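Local coordinates for putative methyl-accepting chemotaxis signal transduction protein (Campylobacter jejuni subsp. jejuni serotype O:2, PDB 4XMR) that binds isoleucine in its tandem PAS sensory domain and, as a chemoreceptor, probably relays amino-acid recognition across the membrane to steer chemotaxis, at residues Asn80-Leu85 / Val90-Lys95; Lys113-Glu118 / Ile154-Val159; Pro129-Thr134 / Gln138-Tyr143. One frame throughout, in Å; residues are numbered along the deposited sequence. Where two conformers were deposited one is given.

Interaction 1. Residues Asn80-Leu85 / Val90-Lys95; sequences NVYLGL and VLLSQK. With ILE (isoleucine), chain E.
Val90 opens strand 90-94 opposite Gly84, a non-hydrogen-bonded antiparallel pair with a CA-CA distance of 4.2 Å; the lack of a side chain on Gly84 is consistent with so close an approach. In the conformer described, Val90 CG2 lies 3.7 Å from Tyr82 CB, and the same methyl reaches the bound isoleucine.

Leu91 forms a hydrogen-bonded pair with Leu83: Leu91 N to Leu83 O and Leu83 N to Leu91 O are each 2.9 Å. Its side chain is on the face shared with Leu83, Val81 and Ser93, where helix 58-76 packs.

Leu92 returns to the ligand face, and its CD1 approaches Tyr82 CD1 obliquely at 4.0 Å. Tyr82 CG sits between the backbone N and the carbonyl carbon (chi1 46°), a rotamer that turns a face of the ring to the ligand. Isoleucine CD1 rests 3.6 Å above the plane of the Tyr82 ring, over its centre, while the phenol oxygen bonds to Asp160.

Ser93 pairs with Val81 through two backbone bonds, Ser93 N to Val81 O being 2.8 Å, and its small hydroxyl turns to Arg73 of the helix. Gln94 closes the segment: its NE2 gives a 2.7 Å bond to Asn80 OD1, with the two amide planes 29° apart. Asn80 ND2 bonds to Asp133 and Asp160, so both ends of this buried amide are engaged.

The whole is a two-stranded antiparallel beta hairpin in the sheet of a PAS-like (Cache) sensor domain, one face against a helix and the other lining the amino-acid pocket.

Interaction 2. Residues Lys113-Glu118 / Ile154-Val159; sequences KDWYQE and IGVLGV. With ILE (isoleucine), chain E.
Trp115 and Tyr116 meet Val156 through two contrasting first torsions. A chi1 of 64° carries the indole of Trp115 to the strand; in Tyr116, CG points directly away from the backbone N (chi1 -176°), and both rings thereby reach strand 152-162. Val156 fits between them by its branching. Its CG1 meets the indole at the edge, in plane, 3.8 Å from Trp115 CZ3, while CG2 lies over the phenol face, 4.1 Å from the centroid of the Tyr116 ring, a CH-pi contact. Gly158, across from Trp115, has no side chain to stand in the way of the indole.

The pyrrole side of the indole turns to the ligand. Trp115 NE1 donates to the isoleucine O atom at 3.0 Å, with an N-H...O angle of 156°. Lys113, at the N-cap position of helix 114-120, extends its chain so that NZ reaches the same O at 2.8 Å; Leu108 O and Thr134 OG1 are further partners of NZ.

The chemistry is divided: apolar packing on strand 152-162 holds the indole from one side, and its N-H, together with a lysine whose positive charge probably strengthens the grip, holds the ligand carboxylate.

Interaction 3. Residues Pro129-Thr134 / Gln138-Tyr143; sequences PAYLDT and QYVITY. With ILE (isoleucine), chain E.
Backbone hydrogen bonds join Tyr131 and Val140 as an antiparallel pair: Tyr131 N to Val140 O is 3.0 Å and Val140 N to Tyr131 O is 2.8 Å. Beyond them Asp133 N bonds to Gln138 O, approaching from above the carbonyl plane, where the chain has left the strand and turns toward the ligand.

CH-pi contacts occupy both sides of the hairpin. Val140 CG2 lies over one face of the Tyr131 ring, 4.0 Å from its centroid, and so buttresses the phenol. On the outer side Leu132 CD1 stands over the centre of the Tyr139 ring, 10° off its normal, an apolar cover for an exposed tyrosine.

Polar side chains converge on the isoleucine. Tyr131 OH donates to Thr142 OG1 at 2.6 Å and accepts from the ligand N at 2.8 Å. Asp133, with a trans chi1 of 179°, sets OD1 2.7 Å from that ligand N. Thr134 backbone N and OG1, the latter at 2.7 Å, both donate to isoleucine OXT.

Because Tyr131 OH spends its hydrogen on Thr142 OG1, itself bonded to Asp160, its oxygen is left to accept from the ammonium, whose charge Asp133, together with Asp160, probably balances. Tyr131, Asp133 and Thr134 thus bind ammonium and carboxylate, groups every alpha-amino acid carries.

All three contacts reach one antiparallel sheet and touch the same isoleucine. Interactions 1 and 2 are buried, whereas interaction 3 is partly exposed, on the hairpin that carries outermost strand 126-132. Strand 80-84 of interaction 1 neighbours strand 152-162 of interaction 2, Gly84 N lying 2.8 Å from Val156 O, and strand 139-149 of interaction 3 follows on the far side of 152-162. Interactions 1 and 3 are hairpins knit by backbone bonds; interaction 2 joins helix to sheet by side-chain packing. Toward the ligand, interaction 1 offers mainly apolar surface, interaction 2 carboxylate donors, and interaction 3 partners for both ammonium and carboxylate.

Interaction 1. Residues Asn80-Leu85 / Val90-Lys95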
loop_
_atom_site.group_PDB
_atom_site.type_symbol
_atom_site.label_atom_id
_atom_site.label_comp_id
_atom_site.label_asym_id
_atom_site.label_seq_id
_atom_site.Cartn_x
_atom_site.Cartn_y
_atom_site.Cartn_z
ATOM N N ASN B 80 -10.476 -0.323 14.915
ATOM C CA ASN B 80 -11.888 -0.366 15.261
ATOM C C ASN B 80 -12.675 -0.233 13.968
ATOM O O ASN B 80 -12.302 0.551 13.084
ATOM C CB ASN B 80 -12.291 0.838 16.127
ATOM C CG ASN B 80 -11.619 0.868 17.483
ATOM O OD1 ASN B 80 -11.655 -0.098 18.247
ATOM N ND2 ASN B 80 -11.059 2.014 17.815
ATOM N N VAL B 81 -13.762 -0.982 13.853
ATOM C CA VAL B 81 -14.710 -0.825 12.757
ATOM C C VAL B 81 -16.087 -0.825 13.398
ATOM O O VAL B 81 -16.379 -1.713 14.197
ATOM C CB VAL B 81 -14.572 -1.950 11.713
ATOM C CG1 VAL B 81 -15.620 -1.807 10.629
ATOM C CG2 VAL B 81 -13.182 -1.954 11.105
ATOM N N TYR B 82 -16.932 0.156 13.079
ATOM C CA TYR B 82 -18.142 0.353 13.857
ATOM C C TYR B 82 -19.259 1.024 13.089
ATOM O O TYR B 82 -19.027 1.711 12.086
ATOM C CB TYR B 82 -17.843 1.148 15.137
ATOM C CG TYR B 82 -16.984 2.369 14.939
ATOM C CD1 TYR B 82 -15.599 2.263 14.969
ATOM C CD2 TYR B 82 -17.547 3.630 14.740
ATOM C CE1 TYR B 82 -14.791 3.376 14.799
ATOM C CE2 TYR B 82 -16.750 4.752 14.574
ATOM C CZ TYR B 82 -15.374 4.616 14.606
ATOM O OH TYR B 82 -14.597 5.744 14.450
ATOM N N LEU B 83 -20.478 0.830 13.585
ATOM C CA LEU B 83 -21.651 1.528 13.079
ATOM C C LEU B 83 -22.292 2.309 14.216
ATOM O O LEU B 83 -22.780 1.721 15.184
ATOM C CB LEU B 83 -22.651 0.540 12.471
ATOM C CG LEU B 83 -23.912 1.151 11.843
ATOM C CD1 LEU B 83 -23.570 2.054 10.659
ATOM C CD2 LEU B 83 -24.912 0.058 11.446
ATOM N N GLY B 84 -22.251 3.637 14.112
ATOM C CA GLY B 84 -22.908 4.498 15.085
ATOM C C GLY B 84 -24.358 4.755 14.724
ATOM O O GLY B 84 -24.654 5.124 13.604
ATOM N N LEU B 85 -25.261 4.587 15.685
ATOM C CA LEU B 85 -26.698 4.771 15.438
ATOM C C LEU B 85 -27.211 6.124 15.947
ATOM O O LEU B 85 -26.587 6.740 16.806
ATOM C CB LEU B 85 -27.489 3.636 16.103
ATOM C CG LEU B 85 -27.040 2.214 15.744
ATOM C CD1 LEU B 85 -27.826 1.160 16.517
ATOM C CD2 LEU B 85 -27.128 1.958 14.241
ATOM N N VAL B 90 -23.470 2.344 19.577
ATOM C CA VAL B 90 -22.540 2.025 18.506
ATOM C C VAL B 90 -22.219 0.537 18.521
ATOM O O VAL B 90 -21.935 -0.031 19.572
ATOM C CB VAL B 90 -21.264 2.890 18.583
ATOM C CG1 VAL B 90 -20.566 2.710 19.911
ATOM C CG2 VAL B 90 -20.322 2.553 17.449
ATOM N N LEU B 91 -22.309 -0.095 17.355
ATOM C CA LEU B 91 -21.930 -1.480 17.214
ATOM C C LEU B 91 -20.440 -1.495 16.884
ATOM O O LEU B 91 -20.037 -1.051 15.809
ATOM C CB LEU B 91 -22.744 -2.141 16.114
ATOM C CG LEU B 91 -22.467 -3.631 15.909
ATOM C CD1 LEU B 91 -22.866 -4.440 17.144
ATOM C CD2 LEU B 91 -23.193 -4.144 14.683
ATOM N N LEU B 92 -19.635 -2.004 17.814
ATOM C CA LEU B 92 -18.180 -1.859 17.766
ATOM C C LEU B 92 -17.449 -3.185 17.610
ATOM O O LEU B 92 -17.594 -4.077 18.446
ATOM C CB LEU B 92 -17.691 -1.147 19.032
ATOM C CG LEU B 92 -16.178 -1.005 19.219
ATOM C CD1 LEU B 92 -15.532 -0.222 18.068
ATOM C CD2 LEU B 92 -15.884 -0.340 20.551
ATOM N N SER B 93 -16.682 -3.304 16.525
ATOM C CA SER B 93 -15.777 -4.426 16.319
ATOM C C SER B 93 -14.339 -3.974 16.604
ATOM O O SER B 93 -13.842 -3.031 15.962
ATOM C CB SER B 93 -15.898 -4.966 14.898
ATOM O OG SER B 93 -15.046 -6.077 14.701
ATOM N N GLN B 94 -13.695 -4.623 17.574
ATOM C CA GLN B 94 -12.294 -4.364 17.904
ATOM C C GLN B 94 -11.649 -5.624 18.509
ATOM O O GLN B 94 -12.364 -6.545 18.911
ATOM C CB GLN B 94 -12.165 -3.167 18.849
ATOM C CG GLN B 94 -12.872 -3.349 20.180
ATOM C CD GLN B 94 -12.598 -2.234 21.195
ATOM O OE1 GLN B 94 -12.794 -2.428 22.388
ATOM N NE2 GLN B 94 -12.158 -1.076 20.727
ATOM N N LYS B 95 -10.313 -5.656 18.573
ATOM C CA LYS B 95 -9.561 -6.723 19.262
ATOM C C LYS B 95 -10.078 -6.957 20.679
ATOM O O LYS B 95 -10.116 -6.028 21.488
ATOM C CB LYS B 95 -8.057 -6.388 19.316
ATOM C CG LYS B 95 -7.190 -7.345 20.172
ATOM C CD LYS B 95 -5.751 -6.821 20.363
ATOM C CE LYS B 95 -4.867 -7.825 21.111
ATOM N NZ LYS B 95 -3.473 -7.331 21.338
HETATM N N ILE E . -12.466 6.226 17.539
HETATM C CA ILE E . -13.870 6.528 17.767
HETATM C C ILE E . -13.953 7.639 18.804
HETATM O O ILE E . -14.933 8.373 18.870
HETATM C CB ILE E . -14.662 5.268 18.208
HETATM C CG1 ILE E . -16.167 5.529 18.105
HETATM C CG2 ILE E . -14.265 4.821 19.608
HETATM C CD1 ILE E . -17.023 4.283 18.252
HETATM O OXT ILE E . -13.009 7.839 19.573
#

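Interaction 2. Residues Lys113-Glu118 / Ile154-Val159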
loop_
_atom_site.group_PDB
_atom_site.type_symbol
_atom_site.label_atom_id
_atom_site.label_comp_id
_atom_site.label_asym_id
_atom_site.label_seq_id
_atom_site.Cartn_x
_atom_site.Cartn_y
_atom_site.Cartn_z
ATOM N N LYS B 113 -19.637 13.919 17.968
ATOM C CA LYS B 113 -18.287 13.727 17.444
ATOM C C LYS B 113 -18.178 14.059 15.964
ATOM O O LYS B 113 -19.134 13.895 15.210
ATOM C CB LYS B 113 -17.792 12.306 17.719
ATOM C CG LYS B 113 -17.461 12.110 19.180
ATOM C CD LYS B 113 -16.869 10.754 19.465
ATOM C CE LYS B 113 -16.489 10.626 20.937
ATOM N NZ LYS B 113 -15.954 9.277 21.282
ATOM N N ASP B 114 -17.006 14.544 15.564
ATOM C CA ASP B 114 -16.796 15.002 14.197
ATOM C C ASP B 114 -16.978 13.893 13.169
ATOM O O ASP B 114 -17.625 14.106 12.140
ATOM C CB ASP B 114 -15.421 15.666 14.043
ATOM C CG ASP B 114 -15.470 17.172 14.251
ATOM O OD1 ASP B 114 -16.456 17.667 14.833
ATOM O OD2 ASP B 114 -14.518 17.860 13.828
ATOM N N TRP B 115 -16.434 12.706 13.441
ATOM C CA TRP B 115 -16.565 11.611 12.481
ATOM C C TRP B 115 -18.030 11.298 12.233
ATOM O O TRP B 115 -18.413 10.900 11.133
ATOM C CB TRP B 115 -15.789 10.349 12.903
ATOM C CG TRP B 115 -16.248 9.670 14.178
ATOM C CD1 TRP B 115 -15.652 9.754 15.406
ATOM C CD2 TRP B 115 -17.360 8.773 14.335
ATOM N NE1 TRP B 115 -16.333 8.991 16.319
ATOM C CE2 TRP B 115 -17.389 8.382 15.687
ATOM C CE3 TRP B 115 -18.347 8.280 13.468
ATOM C CZ2 TRP B 115 -18.355 7.514 16.193
ATOM C CZ3 TRP B 115 -19.301 7.417 13.971
ATOM C CH2 TRP B 115 -19.301 7.044 15.320
ATOM N N TYR B 116 -18.851 11.507 13.255
ATOM C CA TYR B 116 -20.272 11.237 13.138
ATOM C C TYR B 116 -20.969 12.412 12.450
ATOM O O TYR B 116 -21.618 12.246 11.416
ATOM C CB TYR B 116 -20.873 10.950 14.520
ATOM C CG TYR B 116 -22.331 10.555 14.503
ATOM C CD1 TYR B 116 -23.327 11.509 14.630
ATOM C CD2 TYR B 116 -22.710 9.223 14.371
ATOM C CE1 TYR B 116 -24.650 11.154 14.616
ATOM C CE2 TYR B 116 -24.039 8.861 14.357
ATOM C CZ TYR B 116 -25.003 9.832 14.477
ATOM O OH TYR B 116 -26.330 9.481 14.465
ATOM N N GLN B 117 -20.812 13.606 13.007
ATOM C CA GLN B 117 -21.527 14.761 12.482
ATOM C C GLN B 117 -21.114 15.139 11.061
ATOM O O GLN B 117 -21.958 15.488 10.240
ATOM C CB GLN B 117 -21.420 15.944 13.440
ATOM C CG GLN B 117 -22.303 15.773 14.664
ATOM C CD GLN B 117 -23.786 15.736 14.319
ATOM O OE1 GLN B 117 -24.263 16.507 13.481
ATOM N NE2 GLN B 117 -24.523 14.840 14.964
ATOM N N GLU B 118 -19.829 15.033 10.751
ATOM C CA GLU B 118 -19.374 15.418 9.415
ATOM C C GLU B 118 -19.854 14.453 8.335
ATOM O O GLU B 118 -20.116 14.857 7.204
ATOM C CB GLU B 118 -17.855 15.590 9.376
ATOM C CG GLU B 118 -17.360 16.761 10.210
ATOM C CD GLU B 118 -17.977 18.079 9.775
ATOM O OE1 GLU B 118 -18.049 18.326 8.553
ATOM O OE2 GLU B 118 -18.400 18.857 10.655
ATOM N N ILE B 154 -29.326 4.951 8.256
ATOM C CA ILE B 154 -29.220 3.820 9.166
ATOM C C ILE B 154 -28.245 4.156 10.295
ATOM O O ILE B 154 -28.458 3.818 11.462
ATOM C CB ILE B 154 -28.738 2.556 8.417
ATOM C CG1 ILE B 154 -29.757 2.162 7.344
ATOM C CG2 ILE B 154 -28.467 1.402 9.388
ATOM C CD1 ILE B 154 -31.184 2.050 7.861
ATOM N N GLY B 155 -27.168 4.845 9.945
ATOM C CA GLY B 155 -26.184 5.214 10.931
ATOM C C GLY B 155 -24.940 5.671 10.225
ATOM O O GLY B 155 -24.946 5.858 9.008
ATOM N N VAL B 156 -23.881 5.866 10.994
ATOM C CA VAL B 156 -22.611 6.295 10.436
ATOM C C VAL B 156 -21.561 5.211 10.662
ATOM O O VAL B 156 -21.285 4.814 11.796
ATOM C CB VAL B 156 -22.141 7.630 11.036
ATOM C CG1 VAL B 156 -20.760 7.977 10.504
ATOM C CG2 VAL B 156 -23.154 8.743 10.706
ATOM N N LEU B 157 -21.004 4.722 9.563
ATOM C CA LEU B 157 -19.904 3.766 9.592
ATOM C C LEU B 157 -18.605 4.488 9.904
ATOM O O LEU B 157 -18.338 5.560 9.337
ATOM C CB LEU B 157 -19.786 3.112 8.226
ATOM C CG LEU B 157 -18.579 2.207 8.002
ATOM C CD1 LEU B 157 -18.692 0.942 8.851
ATOM C CD2 LEU B 157 -18.456 1.865 6.523
ATOM N N GLY B 158 -17.787 3.910 10.781
ATOM C CA GLY B 158 -16.460 4.425 11.042
ATOM C C GLY B 158 -15.416 3.326 10.990
ATOM O O GLY B 158 -15.663 2.180 11.410
ATOM N N VAL B 159 -14.255 3.682 10.448
ATOM C CA VAL B 159 -13.097 2.799 10.379
ATOM C C VAL B 159 -11.898 3.542 10.957
ATOM O O VAL B 159 -11.544 4.619 10.455
ATOM C CB VAL B 159 -12.809 2.380 8.918
ATOM C CG1 VAL B 159 -11.514 1.579 8.832
ATOM C CG2 VAL B 159 -13.992 1.599 8.338
HETATM N N ILE E . -12.466 6.226 17.539
HETATM C CA ILE E . -13.870 6.528 17.767
HETATM C C ILE E . -13.953 7.639 18.804
HETATM O O ILE E . -14.933 8.373 18.870
HETATM C CB ILE E . -14.662 5.268 18.208
HETATM C CG1 ILE E . -16.167 5.529 18.105
HETATM C CG2 ILE E . -14.265 4.821 19.608
HETATM C CD1 ILE E . -17.023 4.283 18.252
HETATM O OXT ILE E . -13.009 7.839 19.573
#

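Interaction 3. Residues Pro129-Thr134 / Gln138-Tyr143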
loop_
_atom_site.group_PDB
_atom_site.type_symbol
_atom_site.label_atom_id
_atom_site.label_comp_id
_atom_site.label_asym_id
_atom_site.label_seq_id
_atom_site.Cartn_x
_atom_site.Cartn_y
_atom_site.Cartn_z
ATOM N N PRO B 129 -8.808 14.474 11.125
ATOM C CA PRO B 129 -7.433 14.611 11.600
ATOM C C PRO B 129 -7.171 13.513 12.625
ATOM O O PRO B 129 -8.125 12.958 13.206
ATOM C CB PRO B 129 -7.433 15.980 12.291
ATOM C CG PRO B 129 -8.638 16.701 11.748
ATOM C CD PRO B 129 -9.648 15.631 11.478
ATOM N N ALA B 130 -5.906 13.178 12.844
ATOM C CA ALA B 130 -5.575 12.170 13.844
ATOM C C ALA B 130 -5.988 12.636 15.236
ATOM O O ALA B 130 -5.874 13.820 15.571
ATOM C CB ALA B 130 -4.087 11.839 13.807
ATOM N N TYR B 131 -6.475 11.698 16.037
ATOM C CA TYR B 131 -6.878 11.991 17.405
ATOM C C TYR B 131 -6.762 10.732 18.256
ATOM O O TYR B 131 -6.664 9.618 17.739
ATOM C CB TYR B 131 -8.317 12.517 17.443
ATOM C CG TYR B 131 -9.331 11.470 17.045
ATOM C CD1 TYR B 131 -9.594 11.211 15.704
ATOM C CD2 TYR B 131 -10.012 10.727 18.010
ATOM C CE1 TYR B 131 -10.511 10.244 15.332
ATOM C CE2 TYR B 131 -10.930 9.762 17.650
ATOM C CZ TYR B 131 -11.175 9.524 16.308
ATOM O OH TYR B 131 -12.088 8.554 15.949
ATOM N N LEU B 132 -6.786 10.913 19.568
ATOM C CA LEU B 132 -6.677 9.796 20.489
ATOM C C LEU B 132 -7.984 9.023 20.571
ATOM O O LEU B 132 -8.989 9.546 21.065
ATOM C CB LEU B 132 -6.300 10.311 21.880
ATOM C CG LEU B 132 -5.938 9.236 22.899
ATOM C CD1 LEU B 132 -4.711 8.463 22.442
ATOM C CD2 LEU B 132 -5.701 9.861 24.265
ATOM N N ASP B 133 -7.973 7.785 20.079
ATOM C CA ASP B 133 -9.149 6.913 20.164
ATOM C C ASP B 133 -9.734 6.866 21.574
ATOM O O ASP B 133 -9.010 6.650 22.539
ATOM C CB ASP B 133 -8.801 5.487 19.722
ATOM C CG ASP B 133 -9.987 4.547 19.825
ATOM O OD1 ASP B 133 -11.107 4.997 19.535
ATOM O OD2 ASP B 133 -9.803 3.372 20.195
ATOM N N THR B 134 -11.045 7.064 21.679
ATOM C CA THR B 134 -11.735 7.054 22.964
ATOM C C THR B 134 -11.532 5.753 23.732
ATOM O O THR B 134 -11.344 5.761 24.950
ATOM C CB THR B 134 -13.256 7.281 22.780
ATOM O OG1 THR B 134 -13.471 8.536 22.126
ATOM C CG2 THR B 134 -13.978 7.277 24.123
ATOM N N GLN B 138 -5.130 4.869 21.315
ATOM C CA GLN B 138 -4.086 5.015 20.316
ATOM C C GLN B 138 -4.517 6.122 19.381
ATOM O O GLN B 138 -5.710 6.336 19.170
ATOM C CB GLN B 138 -3.917 3.734 19.511
ATOM C CG GLN B 138 -3.404 2.547 20.292
ATOM C CD GLN B 138 -3.209 1.352 19.393
ATOM O OE1 GLN B 138 -2.734 1.491 18.264
ATOM N NE2 GLN B 138 -3.600 0.179 19.869
ATOM N N TYR B 139 -3.546 6.827 18.813
ATOM C CA TYR B 139 -3.869 7.844 17.827
ATOM C C TYR B 139 -4.349 7.177 16.554
ATOM O O TYR B 139 -3.714 6.249 16.041
ATOM C CB TYR B 139 -2.670 8.761 17.585
ATOM C CG TYR B 139 -2.295 9.474 18.857
ATOM C CD1 TYR B 139 -2.947 10.640 19.235
ATOM C CD2 TYR B 139 -1.332 8.952 19.712
ATOM C CE1 TYR B 139 -2.626 11.284 20.414
ATOM C CE2 TYR B 139 -1.008 9.587 20.893
ATOM C CZ TYR B 139 -1.658 10.753 21.236
ATOM O OH TYR B 139 -1.339 11.388 22.410
ATOM N N VAL B 140 -5.500 7.630 16.068
ATOM C CA VAL B 140 -6.107 7.043 14.884
ATOM C C VAL B 140 -6.543 8.111 13.896
ATOM O O VAL B 140 -6.792 9.271 14.257
ATOM C CB VAL B 140 -7.346 6.170 15.226
ATOM C CG1 VAL B 140 -6.955 4.978 16.086
ATOM C CG2 VAL B 140 -8.412 7.012 15.916
ATOM N N ILE B 141 -6.615 7.700 12.639
ATOM C CA ILE B 141 -7.318 8.453 11.623
ATOM C C ILE B 141 -8.597 7.682 11.349
ATOM O O ILE B 141 -8.568 6.450 11.158
ATOM C CB ILE B 141 -6.497 8.534 10.334
ATOM C CG1 ILE B 141 -5.229 9.363 10.579
ATOM C CG2 ILE B 141 -7.338 9.116 9.193
ATOM C CD1 ILE B 141 -4.139 9.127 9.545
ATOM N N THR B 142 -9.720 8.395 11.362
ATOM C CA THR B 142 -11.026 7.783 11.151
ATOM C C THR B 142 -11.585 8.131 9.779
ATOM O O THR B 142 -11.552 9.299 9.358
ATOM C CB THR B 142 -12.024 8.223 12.240
ATOM O OG1 THR B 142 -11.565 7.754 13.509
ATOM C CG2 THR B 142 -13.415 7.656 11.979
ATOM N N TYR B 143 -12.067 7.104 9.082
ATOM C CA TYR B 143 -12.764 7.259 7.823
ATOM C C TYR B 143 -14.212 6.972 8.135
ATOM O O TYR B 143 -14.526 5.896 8.649
ATOM C CB TYR B 143 -12.219 6.261 6.799
ATOM C CG TYR B 143 -10.735 6.443 6.590
ATOM C CD1 TYR B 143 -9.817 5.870 7.463
ATOM C CD2 TYR B 143 -10.249 7.226 5.554
ATOM C CE1 TYR B 143 -8.461 6.060 7.305
ATOM C CE2 TYR B 143 -8.877 7.427 5.391
ATOM C CZ TYR B 143 -7.994 6.837 6.273
ATOM O OH TYR B 143 -6.636 6.988 6.140
HETATM N N ILE E . -12.466 6.226 17.539
HETATM C CA ILE E . -13.870 6.528 17.767
HETATM C C ILE E . -13.953 7.639 18.804
HETATM O O ILE E . -14.933 8.373 18.870
HETATM C CB ILE E . -14.662 5.268 18.208
HETATM C CG1 ILE E . -16.167 5.529 18.105
HETATM C CG2 ILE E . -14.265 4.821 19.608
HETATM C CD1 ILE E . -17.023 4.283 18.252
HETATM O OXT ILE E . -13.009 7.839 19.573
#